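Local coordinates for RagA protein (Porphyromonas gingivalis, PDB 6SLN) that probably imports peptides or other nutrients across the bacterial outer membrane as a TonB-dependent receptor, a plugged beta-barrel transporter, at residues A[102-107]-A[180-185]. Sequence-based numbering, arbitrary orientation.
Sequences VAKVSS and FESMSV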
loop_
_atom_site.group_PDB
_atom_site.type_symbol
_atom_site.label_atom_id
_atom_site.label_comp_id
_atom_site.label_asym_id
_atom_site.label_seq_id
_atom_site.Cartn_x
_atom_site.Cartn_y
_atom_site.Cartn_z
ATOM N N VAL A 102 -16.271 12.974 -42.024
ATOM C CA VAL A 102 -16.752 13.173 -40.662
ATOM C C VAL A 102 -18.181 12.656 -40.545
ATOM O O VAL A 102 -19.040 13.021 -41.354
ATOM C CB VAL A 102 -16.697 14.652 -40.246
ATOM C CG1 VAL A 102 -17.214 14.804 -38.821
ATOM C CG2 VAL A 102 -15.283 15.186 -40.373
ATOM N N ALA A 103 -18.441 11.832 -39.523
ATOM C CA ALA A 103 -19.762 11.276 -39.249
ATOM C C ALA A 103 -20.178 11.644 -37.837
ATOM O O ALA A 103 -19.375 11.519 -36.908
ATOM C CB ALA A 103 -19.769 9.758 -39.404
ATOM N N LYS A 104 -21.425 12.098 -37.677
ATOM C CA LYS A 104 -21.908 12.622 -36.402
ATOM C C LYS A 104 -23.124 11.848 -35.918
ATOM O O LYS A 104 -24.083 11.650 -36.675
ATOM C CB LYS A 104 -22.269 14.105 -36.508
ATOM C CG LYS A 104 -22.708 14.697 -35.172
ATOM C CD LYS A 104 -23.154 16.145 -35.301
ATOM C CE LYS A 104 -22.260 17.063 -34.472
ATOM N NZ LYS A 104 -23.032 18.204 -33.896
ATOM N N VAL A 105 -23.111 11.457 -34.643
ATOM C CA VAL A 105 -24.190 10.668 -34.060
ATOM C C VAL A 105 -24.893 11.498 -33.001
ATOM O O VAL A 105 -24.244 12.105 -32.138
ATOM C CB VAL A 105 -23.669 9.347 -33.481
ATOM C CG1 VAL A 105 -24.732 8.701 -32.668
ATOM C CG2 VAL A 105 -23.284 8.426 -34.605
ATOM N N SER A 106 -26.224 11.514 -33.071
ATOM C CA SER A 106 -27.100 12.324 -32.238
ATOM C C SER A 106 -27.174 11.762 -30.812
ATOM O O SER A 106 -26.776 10.623 -30.538
ATOM C CB SER A 106 -28.487 12.394 -32.879
ATOM O OG SER A 106 -29.509 12.466 -31.901
ATOM N N SER A 107 -27.703 12.579 -29.888
ATOM C CA SER A 107 -27.794 12.130 -28.499
ATOM C C SER A 107 -28.734 10.939 -28.349
ATOM O O SER A 107 -28.499 10.083 -27.492
ATOM C CB SER A 107 -28.209 13.287 -27.572
ATOM O OG SER A 107 -29.512 13.778 -27.823
ATOM N N PHE A 180 -24.098 13.655 -22.962
ATOM C CA PHE A 180 -23.486 13.754 -24.282
ATOM C C PHE A 180 -24.471 14.331 -25.291
ATOM O O PHE A 180 -25.586 13.820 -25.453
ATOM C CB PHE A 180 -23.005 12.386 -24.757
ATOM C CG PHE A 180 -21.949 11.763 -23.884
ATOM C CD1 PHE A 180 -21.344 12.480 -22.873
ATOM C CD2 PHE A 180 -21.559 10.453 -24.089
ATOM C CE1 PHE A 180 -20.371 11.901 -22.090
ATOM C CE2 PHE A 180 -20.588 9.866 -23.307
ATOM C CZ PHE A 180 -19.993 10.586 -22.310
ATOM N N GLU A 181 -24.051 15.397 -25.969
ATOM C CA GLU A 181 -24.888 16.011 -26.993
ATOM C C GLU A 181 -24.747 15.281 -28.314
ATOM O O GLU A 181 -25.741 14.928 -28.958
ATOM C CB GLU A 181 -24.510 17.481 -27.174
ATOM C CG GLU A 181 -25.413 18.242 -28.117
ATOM C CD GLU A 181 -26.872 18.092 -27.745
ATOM O OE1 GLU A 181 -27.520 17.155 -28.260
ATOM O OE2 GLU A 181 -27.369 18.905 -26.933
ATOM N N SER A 182 -23.513 15.056 -28.736
ATOM C CA SER A 182 -23.255 14.414 -30.007
ATOM C C SER A 182 -21.948 13.656 -29.892
ATOM O O SER A 182 -21.223 13.758 -28.896
ATOM C CB SER A 182 -23.205 15.434 -31.148
ATOM O OG SER A 182 -22.600 16.645 -30.724
ATOM N N MET A 183 -21.676 12.863 -30.918
ATOM C CA MET A 183 -20.399 12.185 -31.062
ATOM C C MET A 183 -20.032 12.234 -32.533
ATOM O O MET A 183 -20.812 11.802 -33.391
ATOM C CB MET A 183 -20.462 10.748 -30.549
ATOM C CG MET A 183 -19.226 9.956 -30.869
ATOM S SD MET A 183 -19.309 8.307 -30.164
ATOM C CE MET A 183 -19.732 8.662 -28.459
ATOM N N SER A 184 -18.880 12.824 -32.820
ATOM C CA SER A 184 -18.364 12.932 -34.176
ATOM C C SER A 184 -17.235 11.930 -34.364
ATOM O O SER A 184 -16.340 11.825 -33.518
ATOM C CB SER A 184 -17.868 14.349 -34.470
ATOM O OG SER A 184 -18.875 15.315 -34.229
ATOM N N VAL A 185 -17.287 11.173 -35.452
ATOM C CA VAL A 185 -16.220 10.239 -35.776
ATOM C C VAL A 185 -15.477 10.803 -36.974
ATOM O O VAL A 185 -16.076 11.037 -38.031
ATOM C CB VAL A 185 -16.753 8.822 -36.037
ATOM C CG1 VAL A 185 -15.598 7.858 -36.328
ATOM C CG2 VAL A 185 -17.531 8.347 -34.820
#
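Strand 102-106 forms one edge of the five-stranded mixed sheet of the plug domain, within this chain. It runs antiparallel to strand 180-186. Four backbone hydrogen bonds join the two, in two hydrogen-bonded pairs. In the first pair, A103 N donates to V185 O (2.9 Å), and V185 N returns a bond to A103 O almost along the C=O axis. In the second, V105 N gives to M183 O at 2.6 Å, and M183 N gives to V105 O through a more bent bond, 149° at the hydrogen. Between them lies the non-hydrogen-bonded pair K104 and S184.

K104 makes the most extended side-chain contact. Its CB lies 4.1 Å from M183 O. CG is anti to the backbone N (chi1 -177°) and meets both M183 O and S184 OG. The chain then bends at chi3 and chi4 and runs over the serines. CE lies 3.8 Å from both S182 OG and S184 OG, and NZ ends 3.6 Å from S182 OG, too long to count as a hydrogen bond here. The other face is apolar: A103, V105, M183 and V185 lie there, with A103 and V105 touching V126 and M183 touching L122.

At the far end S107 CB lies beside the carbonyl oxygens of F180 and E181. E181 and S182 both face Q207 of strand 203-208, a classic beta bulge. The pairing therefore rests on main-chain bonds, while the exposed K104 brings a positive charge over the face that carries S182 and S184.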